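PDB 3F7W: putative fructosamine-3-kinase from Thermobifida fusca YX, which probably acts as a kinase of the fructosamine kinase type, although its own substrate is not established. Local coordinates for residues 92-98 with 201-205; 149-154 with 260-265; 58-63 with 82-87; 107-113 with 240-245. All coordinates share one frame; numbering follows the deposited sequence. Where two conformers were deposited one is given.

In the fold
The four contacts run from the mostly beta N-terminal lobe to the helical C-terminal lobe of a kinase-like chain. Contact 3 lays helix 57-68 on the hairpin of strands 79-83 and 86-90 and is partly buried. Strand 86-90 then leads into the loop of contact 1, a surface contact about 25 Å away between centres, with backbone and water-mediated links and one salt bridge. That loop enters helix 99-114, whose later turns make contact 4. Contacts 2 and 4 are buried helix pairs; helices 234-244 and 251-270, consecutive in the chain, supply one partner each. Contact 2 is mainly apolar around a single histidine bond, whereas contact 4 has a histidine bond at each end.

Contact 1. Residues 92-98 with 201-205; sequences VDERPPT and LWQDD
Arg95 and Asp204 join the linker loop 92-98 to the end of strand 200-203 at the surface. From Arg95 CB, which lies 3.6 Å from Trp202 O, the chain bends at chi2 and chi3; CG and CD pass close to Asp204 OD1 before NE bonds that oxygen at 2.9 Å, on the syn side but tilted out of the carboxylate plane. NH2 adds a weak bond to the same oxygen, and the guanidinium and carboxylate planes stand 75° apart. Trp202 O is gripped from opposite faces of its carbonyl plane, by Arg95 N and by Gln203 NE2. Gln203 NE2 also donates to Asp93 O at 2.8 Å; with both acceptors near the amide plane its two N-H bonds are used, which fixes the rotation of that amide. Trp202 CG is anti to its carbonyl carbon (chi1 -67°), and the indole lies beneath Pro97, whose CB sits 3.8 Å from the centroid of the five-membered ring in a CH-pi contact. Replacing Trp202 with an alanine would probably open a gap under Pro97 and leave Ala101 and Ala102 of helix 99-114 without their aromatic neighbour. Water 3 ties Pro96 O and Thr98 OG1 to Gln203 O. Trp202 O, Asp93 O and the waters imply a linker held to the strand chiefly through backbone oxygens, consistent with the hinge of kinase-like folds.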
# COMPACT_ATOMS: atom_id res chain seq x y z
N VAL A 92 6.62 4.51 -15.37
CA VAL A 92 5.80 3.46 -15.96
C VAL A 92 4.84 4.09 -16.95
O VAL A 92 4.11 5.00 -16.61
CB VAL A 92 4.98 2.69 -14.86
CG1 VAL A 92 4.19 1.54 -15.50
CG2 VAL A 92 5.90 2.16 -13.78
N ASP A 93 4.82 3.57 -18.17
CA ASP A 93 3.80 3.95 -19.16
C ASP A 93 2.70 2.90 -19.14
O ASP A 93 2.90 1.76 -19.56
CB ASP A 93 4.39 4.11 -20.55
CG ASP A 93 5.10 5.46 -20.73
OD1 ASP A 93 4.46 6.54 -20.54
OD2 ASP A 93 6.30 5.42 -21.04
N GLU A 94 1.54 3.31 -18.65
CA GLU A 94 0.44 2.39 -18.42
C GLU A 94 -0.13 1.87 -19.74
O GLU A 94 -0.05 2.54 -20.78
CB GLU A 94 -0.70 3.06 -17.67
CG GLU A 94 -0.35 3.55 -16.31
CD GLU A 94 -1.51 4.27 -15.67
OE1 GLU A 94 -2.58 3.63 -15.47
OE2 GLU A 94 -1.34 5.46 -15.34
N ARG A 95 -0.71 0.69 -19.65
CA ARG A 95 -1.33 0.01 -20.75
C ARG A 95 -2.70 -0.42 -20.27
O ARG A 95 -2.91 -0.54 -19.06
CB ARG A 95 -0.52 -1.23 -21.12
CG ARG A 95 0.90 -0.94 -21.58
CD ARG A 95 0.93 -0.29 -22.98
NE ARG A 95 0.46 -1.25 -23.99
CZ ARG A 95 -0.50 -1.04 -24.90
NH1 ARG A 95 -1.13 0.14 -25.02
NH2 ARG A 95 -0.82 -2.02 -25.73
N PRO A 96 -3.64 -0.63 -21.19
CA PRO A 96 -4.92 -1.17 -20.78
C PRO A 96 -4.77 -2.55 -20.14
O PRO A 96 -3.87 -3.30 -20.51
CB PRO A 96 -5.71 -1.27 -22.10
CG PRO A 96 -5.05 -0.27 -23.00
CD PRO A 96 -3.61 -0.34 -22.64
N PRO A 97 -5.63 -2.87 -19.15
CA PRO A 97 -5.60 -4.19 -18.53
C PRO A 97 -5.98 -5.27 -19.52
O PRO A 97 -6.82 -5.04 -20.39
CB PRO A 97 -6.67 -4.11 -17.41
CG PRO A 97 -7.08 -2.68 -17.31
CD PRO A 97 -6.67 -1.98 -18.58
N THR A 98 -5.34 -6.42 -19.40
CA THR A 98 -5.63 -7.59 -20.22
C THR A 98 -5.64 -8.82 -19.33
O THR A 98 -4.96 -8.85 -18.30
CB THR A 98 -4.59 -7.79 -21.33
OG1 THR A 98 -3.28 -7.89 -20.75
CG2 THR A 98 -4.61 -6.63 -22.35
N LEU A 201 -0.56 -0.28 -11.93
CA LEU A 201 -0.34 0.25 -13.27
C LEU A 201 -0.11 -0.92 -14.22
O LEU A 201 0.91 -1.61 -14.16
CB LEU A 201 0.85 1.19 -13.31
CG LEU A 201 0.79 2.38 -12.35
CD1 LEU A 201 1.92 3.34 -12.68
CD2 LEU A 201 -0.55 3.09 -12.43
N TRP A 202 -1.08 -1.14 -15.08
CA TRP A 202 -1.05 -2.27 -15.98
C TRP A 202 0.02 -2.11 -17.08
O TRP A 202 0.29 -0.99 -17.57
CB TRP A 202 -2.44 -2.52 -16.56
CG TRP A 202 -3.40 -2.97 -15.54
CD1 TRP A 202 -4.14 -2.19 -14.71
CD2 TRP A 202 -3.73 -4.32 -15.21
NE1 TRP A 202 -4.93 -2.97 -13.89
CE2 TRP A 202 -4.69 -4.28 -14.18
CE3 TRP A 202 -3.32 -5.56 -15.71
CZ2 TRP A 202 -5.24 -5.43 -13.63
CZ3 TRP A 202 -3.87 -6.71 -15.15
CH2 TRP A 202 -4.82 -6.63 -14.12
N GLN A 203 0.62 -3.24 -17.41
CA GLN A 203 1.62 -3.39 -18.45
C GLN A 203 1.17 -4.51 -19.37
O GLN A 203 0.17 -5.17 -19.09
CB GLN A 203 2.96 -3.75 -17.80
CG GLN A 203 3.49 -2.66 -16.84
CD GLN A 203 3.96 -1.43 -17.57
OE1 GLN A 203 5.15 -1.28 -17.79
NE2 GLN A 203 3.04 -0.55 -17.95
N ASP A 204 1.88 -4.72 -20.48
CA ASP A 204 1.55 -5.82 -21.39
C ASP A 204 1.79 -7.18 -20.75
O ASP A 204 1.11 -8.15 -21.10
CB ASP A 204 2.39 -5.72 -22.66
CG ASP A 204 2.06 -4.49 -23.50
OD1 ASP A 204 0.86 -4.10 -23.57
OD2 ASP A 204 3.01 -3.90 -24.06
N ASP A 205 2.74 -7.25 -19.83
CA ASP A 205 3.25 -8.53 -19.33
C ASP A 205 3.04 -8.70 -17.83
O ASP A 205 3.70 -9.50 -17.20
CB ASP A 205 4.74 -8.66 -19.68
CG ASP A 205 5.59 -7.56 -19.05
OD1 ASP A 205 5.04 -6.53 -18.57
OD2 ASP A 205 6.84 -7.71 -19.05
O HOH W 1 6.41 1.04 -18.61
O HOH W 2 -3.09 1.01 -15.53
O HOH W 3 -2.42 -5.37 -19.73
O HOH W 4 -1.12 -7.97 -22.57

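Contact 2. Residues 149-154 with 260-265; sequences RILPYL and LHPLLV
Arg149 O accepts a 2.7 Å hydrogen bond from His261 ND1, the one hydrogen bond between segments 149-154 and 260-265. The donor lies in the carbonyl plane, on a lone pair, with an N-H...O angle of 154°. This oxygen is available because the helix is kinked at Pro152: Tyr153 N turns to Ile150 O in a weak bond instead of reaching back to Arg149 O. Arg149 CD lies over one face of the imidazole, 3.8 Å from the centroid of the His261 ring. Tyr153 CE2 meets the ring edge at His261 CE1, 3.6 Å away. With His261 CG anti to the backbone N (chi1 163°), the ring is carried across to the neighbouring helix. Tyr153 in turn takes Val265 CG2 over the centre of its ring, 3.9 Å from the centroid. Below the histidine the contact is aliphatic: Leu264 CD1 meets Ile150 CG2 at 3.7 Å, Leu264 CD2 meets Leu154 CD1, and Ile150 CD1 rests against His261 N. The segment axes run 8.9 Å apart at 19°. Outside the pair, Tyr145 OH bonds His261 N, while Asp134 O and Asn135 hold the Arg149 guanidinium. The bond requires a proton on ND1, and the nearby Arg149 would probably disfavour a second positive charge on the ring; the carbonyl left without a helical donor by the kink is satisfied by a side chain of the other helix.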
# COMPACT_ATOMS: atom_id res chain seq x y z
N ARG A 149 -3.05 -1.62 13.51
CA ARG A 149 -3.77 -1.40 12.25
C ARG A 149 -5.23 -0.97 12.40
O ARG A 149 -5.79 -0.37 11.47
CB ARG A 149 -3.63 -2.62 11.33
CG ARG A 149 -2.17 -2.89 10.82
CD ARG A 149 -1.70 -1.80 9.87
NE ARG A 149 -0.32 -1.93 9.46
CZ ARG A 149 0.73 -1.47 10.15
NH1 ARG A 149 0.57 -0.89 11.33
NH2 ARG A 149 1.95 -1.61 9.66
N ILE A 150 -5.84 -1.25 13.56
CA ILE A 150 -7.26 -0.93 13.78
C ILE A 150 -7.43 0.18 14.81
O ILE A 150 -8.00 1.23 14.49
CB ILE A 150 -8.09 -2.17 14.19
CG1 ILE A 150 -8.04 -3.25 13.10
CG2 ILE A 150 -9.58 -1.77 14.48
CD1 ILE A 150 -8.59 -2.79 11.74
N LEU A 151 -6.98 -0.05 16.03
CA LEU A 151 -7.33 0.84 17.14
C LEU A 151 -6.91 2.31 16.91
O LEU A 151 -7.69 3.23 17.17
CB LEU A 151 -6.79 0.31 18.48
CG LEU A 151 -7.58 -0.86 19.09
CD1 LEU A 151 -6.90 -1.49 20.34
CD2 LEU A 151 -8.99 -0.41 19.45
N PRO A 152 -5.68 2.54 16.44
CA PRO A 152 -5.28 3.94 16.26
C PRO A 152 -6.21 4.75 15.33
O PRO A 152 -6.54 5.90 15.66
CB PRO A 152 -3.83 3.83 15.74
CG PRO A 152 -3.36 2.51 16.18
CD PRO A 152 -4.58 1.61 16.13
N TYR A 153 -6.69 4.15 14.24
CA TYR A 153 -7.54 4.85 13.26
C TYR A 153 -8.99 4.90 13.76
O TYR A 153 -9.70 5.86 13.49
CB TYR A 153 -7.46 4.15 11.88
CG TYR A 153 -6.00 4.03 11.49
CD1 TYR A 153 -5.28 5.16 11.14
CD2 TYR A 153 -5.33 2.82 11.57
CE1 TYR A 153 -3.92 5.09 10.83
CE2 TYR A 153 -3.96 2.72 11.26
CZ TYR A 153 -3.27 3.88 10.91
OH TYR A 153 -1.93 3.86 10.64
N LEU A 154 -9.41 3.86 14.47
CA LEU A 154 -10.73 3.87 15.13
C LEU A 154 -10.86 5.04 16.12
O LEU A 154 -11.84 5.79 16.09
CB LEU A 154 -10.99 2.54 15.82
CG LEU A 154 -12.36 2.34 16.49
CD1 LEU A 154 -13.46 2.33 15.40
CD2 LEU A 154 -12.36 1.02 17.29
N LEU A 260 -11.00 -3.92 7.14
CA LEU A 260 -11.30 -2.98 8.22
C LEU A 260 -10.23 -1.90 8.37
O LEU A 260 -10.55 -0.73 8.53
CB LEU A 260 -11.54 -3.72 9.54
CG LEU A 260 -12.79 -4.62 9.55
CD1 LEU A 260 -12.91 -5.36 10.89
CD2 LEU A 260 -14.08 -3.85 9.24
N HIS A 261 -8.96 -2.29 8.26
CA HIS A 261 -7.86 -1.32 8.38
C HIS A 261 -7.99 -0.23 7.30
O HIS A 261 -8.07 0.94 7.64
CB HIS A 261 -6.49 -2.01 8.31
CG HIS A 261 -5.36 -1.07 8.03
ND1 HIS A 261 -4.98 -0.08 8.92
CD2 HIS A 261 -4.56 -0.94 6.94
CE1 HIS A 261 -3.98 0.61 8.39
NE2 HIS A 261 -3.71 0.11 7.19
N PRO A 262 -7.99 -0.61 5.99
CA PRO A 262 -8.10 0.46 4.98
C PRO A 262 -9.34 1.27 5.11
O PRO A 262 -9.29 2.48 4.86
CB PRO A 262 -8.10 -0.31 3.64
CG PRO A 262 -8.39 -1.71 3.98
CD PRO A 262 -7.83 -1.92 5.36
N LEU A 263 -10.46 0.65 5.50
CA LEU A 263 -11.69 1.43 5.63
C LEU A 263 -11.64 2.49 6.75
O LEU A 263 -12.16 3.61 6.58
CB LEU A 263 -12.93 0.52 5.78
CG LEU A 263 -13.33 -0.14 4.44
CD1 LEU A 263 -14.33 -1.29 4.70
CD2 LEU A 263 -13.88 0.91 3.38
N LEU A 264 -11.03 2.13 7.87
CA LEU A 264 -10.81 3.09 8.95
C LEU A 264 -9.86 4.23 8.55
O LEU A 264 -10.09 5.39 8.92
CB LEU A 264 -10.29 2.38 10.20
CG LEU A 264 -11.36 1.57 10.93
CD1 LEU A 264 -10.67 0.57 11.88
CD2 LEU A 264 -12.35 2.47 11.71
N VAL A 265 -8.83 3.91 7.79
CA VAL A 265 -7.95 4.94 7.25
C VAL A 265 -8.74 5.88 6.34
O VAL A 265 -8.57 7.09 6.42
CB VAL A 265 -6.73 4.33 6.52
CG1 VAL A 265 -5.91 5.42 5.79
CG2 VAL A 265 -5.87 3.59 7.53

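Contact 3. Residues 58-63 with 82-87; sequences FRAEAL and WDDRTL. With EDO (1,2-ethanediol), chain G; EDO (1,2-ethanediol), chain F.
Phe58 and Ala62 pack helix 57-68 against the hairpin of strands 79-83 and 86-90, in an apolar, partly buried contact with no direct hydrogen bond across it. Ala62 CB sits over one face of the Trp82 indole, 3.3 Å from the centroid of the five-membered ring and 9° off its normal, a tight CH-pi contact that a methyl is small enough to make. Trp82 CG stands between its backbone N and carbonyl carbon (chi1 72°), and this brings the ring beneath the helix. Leu63 CD2 and the backbone of Arg59 approach the indole obliquely, and its NE1 donates to a bound ethanediol, probably from the crystallisation liquor. One turn earlier, Phe58 reaches over the end of the hairpin: CE2 lies 3.6 Å from Arg85 O, CD2 is 3.8 Å from Leu87 CB, and water 5 joins Phe58 N to Asp84 O. The hairpin turns tightly through Asp84 and Arg85, with Asp83 N bonded to Thr86 O at 2.9 Å and Asp83 OD1 taking Arg85 N at 2.8 Å in an Asx turn. Leu87 CD2 lies against the carboxylate carbon CD of Glu61, 3.4 Å away, and so borders the extended acid on one side. Glu61 OE1 forms a salt bridge with Lys45 NZ from strand 41-46. A helix glutamate paired with a strand lysine, beside an antiparallel five-stranded sheet, is characteristic of the N-terminal lobe of protein-kinase-like folds, and helix 57-68 probably corresponds to helix C.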
# COMPACT_ATOMS: atom_id res chain seq x y z
N PHE A 58 9.18 10.26 3.22
CA PHE A 58 9.77 9.76 1.98
C PHE A 58 10.63 8.52 2.25
O PHE A 58 10.62 7.59 1.44
CB PHE A 58 10.56 10.85 1.27
CG PHE A 58 9.69 11.77 0.45
CD1 PHE A 58 8.60 12.41 1.03
CD2 PHE A 58 9.97 12.03 -0.86
CE1 PHE A 58 7.78 13.26 0.27
CE2 PHE A 58 9.14 12.90 -1.61
CZ PHE A 58 8.04 13.48 -1.04
N ARG A 59 11.33 8.51 3.37
CA ARG A 59 12.11 7.36 3.78
C ARG A 59 11.29 6.07 3.80
O ARG A 59 11.75 5.03 3.35
CB ARG A 59 12.69 7.62 5.16
CG ARG A 59 13.33 6.41 5.83
CD ARG A 59 13.98 6.83 7.12
NE ARG A 59 15.15 7.66 6.83
CZ ARG A 59 16.40 7.22 6.77
NH1 ARG A 59 16.68 5.94 7.00
NH2 ARG A 59 17.37 8.06 6.47
N ALA A 60 10.08 6.15 4.33
CA ALA A 60 9.22 4.97 4.43
C ALA A 60 8.95 4.37 3.05
O ALA A 60 8.94 3.13 2.88
CB ALA A 60 7.87 5.34 5.14
N GLU A 61 8.70 5.23 2.07
CA GLU A 61 8.46 4.78 0.72
C GLU A 61 9.78 4.27 0.06
O GLU A 61 9.75 3.22 -0.56
CB GLU A 61 7.80 5.84 -0.14
CG GLU A 61 7.37 5.23 -1.52
CD GLU A 61 6.53 6.08 -2.42
OE1 GLU A 61 5.96 7.09 -1.98
OE2 GLU A 61 6.43 5.72 -3.62
N ALA A 62 10.87 5.01 0.20
CA ALA A 62 12.16 4.59 -0.43
C ALA A 62 12.59 3.22 0.12
O ALA A 62 12.97 2.30 -0.65
CB ALA A 62 13.27 5.65 -0.22
N LEU A 63 12.55 3.09 1.44
CA LEU A 63 12.95 1.83 2.09
C LEU A 63 11.95 0.73 1.78
O LEU A 63 12.33 -0.44 1.57
CB LEU A 63 13.14 2.01 3.59
CG LEU A 63 14.29 2.95 4.04
CD1 LEU A 63 14.52 2.85 5.55
CD2 LEU A 63 15.58 2.67 3.30
N TRP A 82 16.88 9.18 -3.72
CA TRP A 82 15.95 9.80 -2.80
C TRP A 82 16.62 10.53 -1.66
O TRP A 82 17.80 10.29 -1.33
CB TRP A 82 15.00 8.74 -2.25
CG TRP A 82 15.65 7.82 -1.27
CD1 TRP A 82 16.43 6.71 -1.56
CD2 TRP A 82 15.62 7.93 0.14
NE1 TRP A 82 16.85 6.13 -0.40
CE2 TRP A 82 16.38 6.85 0.66
CE3 TRP A 82 15.02 8.82 1.03
CZ2 TRP A 82 16.53 6.64 2.03
CZ3 TRP A 82 15.18 8.62 2.42
CH2 TRP A 82 15.94 7.55 2.90
N ASP A 83 15.86 11.44 -1.06
CA ASP A 83 16.20 12.04 0.23
C ASP A 83 14.90 12.39 0.90
O ASP A 83 13.85 11.99 0.44
CB ASP A 83 17.14 13.23 0.07
CG ASP A 83 16.52 14.40 -0.69
OD1 ASP A 83 15.28 14.49 -0.84
OD2 ASP A 83 17.33 15.24 -1.12
N ASP A 84 14.94 13.12 2.01
CA ASP A 84 13.70 13.38 2.76
C ASP A 84 12.72 14.28 2.00
O ASP A 84 11.57 14.41 2.41
CB ASP A 84 13.99 14.02 4.12
CG ASP A 84 14.74 13.11 5.06
OD1 ASP A 84 14.54 11.88 5.02
OD2 ASP A 84 15.55 13.64 5.85
N ARG A 85 13.19 14.91 0.93
CA ARG A 85 12.36 15.87 0.14
C ARG A 85 11.92 15.35 -1.25
O ARG A 85 11.04 15.95 -1.89
CB ARG A 85 13.17 17.15 -0.16
CG ARG A 85 14.07 17.71 0.92
CD ARG A 85 13.26 18.29 2.05
NE ARG A 85 12.34 19.32 1.58
CZ ARG A 85 11.38 19.85 2.33
NH1 ARG A 85 11.19 19.46 3.58
NH2 ARG A 85 10.59 20.75 1.80
N THR A 86 12.59 14.29 -1.74
CA THR A 86 12.56 13.93 -3.17
C THR A 86 12.65 12.40 -3.29
O THR A 86 13.41 11.74 -2.57
CB THR A 86 13.74 14.53 -3.92
OG1 THR A 86 13.96 15.87 -3.49
CG2 THR A 86 13.53 14.51 -5.44
N LEU A 87 11.85 11.85 -4.19
CA LEU A 87 11.93 10.43 -4.49
C LEU A 87 11.79 10.28 -6.01
O LEU A 87 10.80 10.73 -6.58
CB LEU A 87 10.83 9.67 -3.73
CG LEU A 87 10.65 8.17 -3.98
CD1 LEU A 87 11.93 7.39 -3.72
CD2 LEU A 87 9.48 7.59 -3.12
C1 EDO G . 5.21 10.45 -0.70
O1 EDO G . 4.09 9.72 -1.21
C2 EDO G . 5.71 9.74 0.51
O2 EDO G . 6.24 8.53 0.02
C1 EDO F . 17.68 2.25 -1.50
O1 EDO F . 17.24 3.36 -2.29
C2 EDO F . 17.43 2.52 -0.02
O2 EDO F . 18.32 3.56 0.37
O HOH W 5 10.18 12.84 4.27
O HOH W 6 11.94 10.89 5.00
O HOH W 7 14.34 10.63 7.17

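Contact 4. Residues 107-113 with 240-245; sequences HQLAAMH and AYNEVA
His107 NE2 donates to Glu243 OE1 at 3.1 Å, nearly straight (166°), with the oxygen in the plane of the imidazole. CD2 of the same ring has Ala240 O at its edge, 3.4 Å away, and Val244 CG1 at 3.5 Å. Nearly two turns along the helix, His113 ND1 and Tyr241 OH share a 2.8 Å hydrogen bond in which the rings meet rim to rim, their planes 70° apart. Tyr241 CG is anti to the backbone N, a setting from which the phenol comes back across to helix 99-114 although its CB points away. Ala110 CB lies over one face of that phenol, 4.2 Å from the ring centroid. The small residue suits the close crossing of two helices of the C-terminal lobe, with segment axes 8.1 Å apart at 45°. At His107 a leucine is likely to leave Glu243 without its ring donor and that end of the helix pair without its polar tie. Leu109 O stands above one face of the His113 ring, 3.4 Å from its plane. Further out, helix 219-229 positions the inner pair: Asp222 OD2 bonds His113 NE2, and Arg219 NH1 bonds both Tyr241 OH and Ala245 O.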
# COMPACT_ATOMS: atom_id res chain seq x y z
N HIS A 107 1.02 -14.08 -10.38
CA HIS A 107 2.31 -14.70 -10.07
C HIS A 107 3.31 -13.72 -9.43
O HIS A 107 4.04 -14.08 -8.50
CB HIS A 107 2.92 -15.30 -11.33
CG HIS A 107 2.16 -16.48 -11.88
ND1 HIS A 107 2.38 -16.96 -13.16
CD2 HIS A 107 1.24 -17.30 -11.32
CE1 HIS A 107 1.61 -18.02 -13.36
NE2 HIS A 107 0.90 -18.24 -12.27
N GLN A 108 3.39 -12.51 -9.98
CA GLN A 108 4.25 -11.47 -9.47
C GLN A 108 3.96 -11.18 -8.00
O GLN A 108 4.88 -11.05 -7.19
CB GLN A 108 4.10 -10.17 -10.27
CG GLN A 108 4.59 -10.19 -11.72
CD GLN A 108 4.38 -8.86 -12.39
OE1 GLN A 108 3.24 -8.52 -12.80
NE2 GLN A 108 5.44 -8.04 -12.42
N LEU A 109 2.69 -11.02 -7.68
CA LEU A 109 2.28 -10.73 -6.31
C LEU A 109 2.59 -11.87 -5.34
O LEU A 109 2.99 -11.63 -4.20
CB LEU A 109 0.77 -10.42 -6.24
CG LEU A 109 0.23 -9.05 -6.63
CD1 LEU A 109 -1.33 -9.09 -6.46
CD2 LEU A 109 0.86 -7.92 -5.81
N ALA A 110 2.34 -13.11 -5.76
CA ALA A 110 2.67 -14.26 -4.95
C ALA A 110 4.17 -14.28 -4.59
O ALA A 110 4.52 -14.52 -3.45
CB ALA A 110 2.25 -15.60 -5.67
N ALA A 111 5.04 -14.05 -5.57
CA ALA A 111 6.49 -14.09 -5.31
C ALA A 111 6.90 -12.94 -4.37
O ALA A 111 7.74 -13.11 -3.50
CB ALA A 111 7.27 -14.01 -6.62
N MSE A 112 6.26 -11.79 -4.57
CA MSE A 112 6.49 -10.60 -3.75
C MSE A 112 6.15 -10.94 -2.29
O MSE A 112 6.99 -10.76 -1.41
CB MSE A 112 5.65 -9.40 -4.20
CG MSE A 112 5.84 -8.15 -3.35
SE MSE A 112 4.74 -6.71 -4.02
CE MSE A 112 3.15 -7.24 -3.01
N HIS A 113 4.94 -11.43 -2.06
CA HIS A 113 4.51 -11.79 -0.70
C HIS A 113 5.40 -12.85 -0.04
O HIS A 113 5.77 -12.73 1.13
CB HIS A 113 3.08 -12.31 -0.72
CG HIS A 113 2.05 -11.26 -0.95
ND1 HIS A 113 0.75 -11.56 -1.30
CD2 HIS A 113 2.11 -9.91 -0.85
CE1 HIS A 113 0.05 -10.45 -1.39
NE2 HIS A 113 0.86 -9.42 -1.16
N ALA A 240 -4.52 -17.04 -10.53
CA ALA A 240 -3.09 -17.21 -10.83
C ALA A 240 -2.26 -17.15 -9.53
O ALA A 240 -1.41 -17.99 -9.30
CB ALA A 240 -2.62 -16.19 -11.85
N TYR A 241 -2.57 -16.20 -8.65
CA TYR A 241 -1.94 -16.15 -7.31
C TYR A 241 -2.07 -17.47 -6.55
O TYR A 241 -1.09 -18.03 -6.02
CB TYR A 241 -2.59 -15.01 -6.53
CG TYR A 241 -1.99 -14.76 -5.18
CD1 TYR A 241 -2.35 -15.54 -4.07
CD2 TYR A 241 -1.06 -13.74 -5.00
CE1 TYR A 241 -1.79 -15.32 -2.81
CE2 TYR A 241 -0.49 -13.50 -3.73
CZ TYR A 241 -0.88 -14.29 -2.65
OH TYR A 241 -0.35 -14.08 -1.40
N ASN A 242 -3.30 -17.95 -6.49
CA ASN A 242 -3.63 -19.20 -5.79
C ASN A 242 -3.00 -20.45 -6.42
O ASN A 242 -2.84 -21.46 -5.75
CB ASN A 242 -5.16 -19.34 -5.63
CG ASN A 242 -5.71 -18.51 -4.46
OD1 ASN A 242 -5.08 -18.40 -3.41
ND2 ASN A 242 -6.91 -17.96 -4.63
N GLU A 243 -2.60 -20.39 -7.69
CA GLU A 243 -1.92 -21.52 -8.32
C GLU A 243 -0.59 -21.74 -7.66
O GLU A 243 -0.18 -22.88 -7.48
CB GLU A 243 -1.62 -21.26 -9.78
CG GLU A 243 -2.78 -21.41 -10.72
CD GLU A 243 -2.46 -20.88 -12.12
OE1 GLU A 243 -1.30 -20.42 -12.39
OE2 GLU A 243 -3.38 -20.93 -12.94
N VAL A 244 0.09 -20.64 -7.33
CA VAL A 244 1.48 -20.68 -6.90
C VAL A 244 1.67 -20.52 -5.39
O VAL A 244 2.65 -21.01 -4.84
CB VAL A 244 2.34 -19.63 -7.66
CG1 VAL A 244 2.26 -19.86 -9.18
CG2 VAL A 244 1.91 -18.26 -7.34
N ALA A 245 0.77 -19.79 -4.73
CA ALA A 245 0.81 -19.61 -3.28
C ALA A 245 -0.60 -19.66 -2.73
O ALA A 245 -1.09 -18.66 -2.23
CB ALA A 245 1.49 -18.28 -2.91